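Local coordinates for putative prolyl-tRNA synthetase (Leishmania major, PDB 5XIL) that catalyses the ATP-dependent attachment of L-proline to its cognate tRNA, through a class II catalytic core, for use in protein synthesis, at the interface of chains A and B. Numbering follows the deposited sequence. Chains: chain A/B, Putative prolyl-tRNA synthetase.

The interface of chains A and B. Residues chain A 43, 47, 51; chain B 58, 64.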
loop_
_atom_site.group_PDB
_atom_site.type_symbol
_atom_site.label_atom_id
_atom_site.label_comp_id
_atom_site.label_asym_id
_atom_site.label_seq_id
_atom_site.Cartn_x
_atom_site.Cartn_y
_atom_site.Cartn_z
ATOM N N TYR A 43 1.100 6.191 -11.651
ATOM C CA TYR A 43 0.934 5.323 -10.490
ATOM C C TYR A 43 1.690 5.768 -9.223
ATOM O O TYR A 43 1.177 5.630 -8.118
ATOM C CB TYR A 43 1.262 3.842 -10.809
ATOM C CG TYR A 43 0.641 2.937 -9.762
ATOM C CD1 TYR A 43 -0.727 2.603 -9.827
ATOM C CD2 TYR A 43 1.340 2.555 -8.621
ATOM C CE1 TYR A 43 -1.313 1.818 -8.836
ATOM C CE2 TYR A 43 0.744 1.758 -7.631
ATOM C CZ TYR A 43 -0.587 1.403 -7.782
ATOM O OH TYR A 43 -1.209 0.692 -6.811
ATOM N N LYS A 47 0.673 5.763 -5.313
ATOM C CA LYS A 47 1.511 5.173 -4.228
ATOM C C LYS A 47 1.731 6.197 -3.101
ATOM O O LYS A 47 1.630 5.868 -1.938
ATOM C CB LYS A 47 2.837 4.736 -4.795
ATOM C CG LYS A 47 3.573 3.887 -3.854
ATOM C CD LYS A 47 4.975 3.660 -4.429
ATOM C CE LYS A 47 5.443 2.236 -4.205
ATOM N NZ LYS A 47 6.863 2.116 -4.667
ATOM N N ARG A 51 0.474 6.027 0.877
ATOM C CA ARG A 51 1.340 6.219 2.017
ATOM C C ARG A 51 0.840 7.303 2.956
ATOM O O ARG A 51 0.704 7.067 4.151
ATOM C CB ARG A 51 2.748 6.473 1.569
ATOM C CG ARG A 51 3.360 5.194 1.001
ATOM C CD ARG A 51 4.716 5.468 0.348
ATOM N NE ARG A 51 5.286 4.245 -0.211
ATOM C CZ ARG A 51 6.237 4.243 -1.147
ATOM N NH1 ARG A 51 6.715 5.373 -1.594
ATOM N NH2 ARG A 51 6.718 3.103 -1.618
ATOM N N GLU B 58 11.251 -0.849 -4.297
ATOM C CA GLU B 58 11.402 0.519 -4.795
ATOM C C GLU B 58 12.851 0.904 -4.785
ATOM O O GLU B 58 13.388 1.460 -5.766
ATOM C CB GLU B 58 10.502 1.542 -4.055
ATOM C CG GLU B 58 10.735 2.991 -4.472
ATOM C CD GLU B 58 9.765 4.011 -3.845
ATOM O OE1 GLU B 58 8.558 3.743 -3.668
ATOM O OE2 GLU B 58 10.231 5.124 -3.558
ATOM N N ASP B 64 6.145 0.589 -9.439
ATOM C CA ASP B 64 4.797 0.094 -9.366
ATOM C C ASP B 64 3.963 0.624 -10.516
ATOM O O ASP B 64 4.254 1.687 -11.054
ATOM C CB ASP B 64 4.206 0.480 -8.009
ATOM C CG ASP B 64 4.577 -0.485 -6.894
ATOM O OD1 ASP B 64 5.626 -1.136 -6.895
ATOM O OD2 ASP B 64 3.819 -0.522 -5.917
HETATM O O HOH W 1 7.951 -0.207 -6.538
HETATM O O HOH W 2 7.106 2.993 -7.472
HETATM O O HOH W 3 6.823 -0.894 -3.923
#
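B:Glu58 and A:Lys47 form a salt bridge across the dimer interface, the ammonium NZ of A:Lys47 lying 2.6 Å from carboxylate oxygen OE1 of B:Glu58. NZ meets OE1 on its anti side, 17° out of the carboxylate plane. A:Arg51, its side chain running toward that of B:Glu58, grips the same oxygen end-on with two nitrogens: its NH2 is 2.8 Å from B:Glu58 OE1, a fairly straight bond above the carboxylate plane, and its NH1 makes a longer bond to B:Glu58 OE1, 3.2 Å and bent to 137° at the hydrogen, on the syn side. OE1 lies nearly in the guanidinium plane, so both N-H groups converge on it. Three donors thus hold one oxygen, and the two cations should favour a charged carboxylate. Within chain A, A:Lys47 CD lies over one face of the A:Arg51 guanidinium, offset toward its rim.

B:Asp64, on strand 63-64, is reached differently. Its OD1 stands 4.1 Å from A:Lys47 NZ, and waters 1 and 3 link the two groups; water 1 is 2.5 Å from B:Asp64 OD1. Water 2 joins NZ to the backbone N of B:Asp64. With CG anti to its backbone N (chi1 -161°), A:Tyr43 sets the CD2/CE2 side of its ring obliquely against this aspartate, CD2 packing 3.6 Å from B:Asp64 CB. Successive turns of helix 40-60 therefore present one aromatic and two cationic groups to the partner. Repeated by the two-fold, this mixed polar patch would help hold together the class II synthetase dimer.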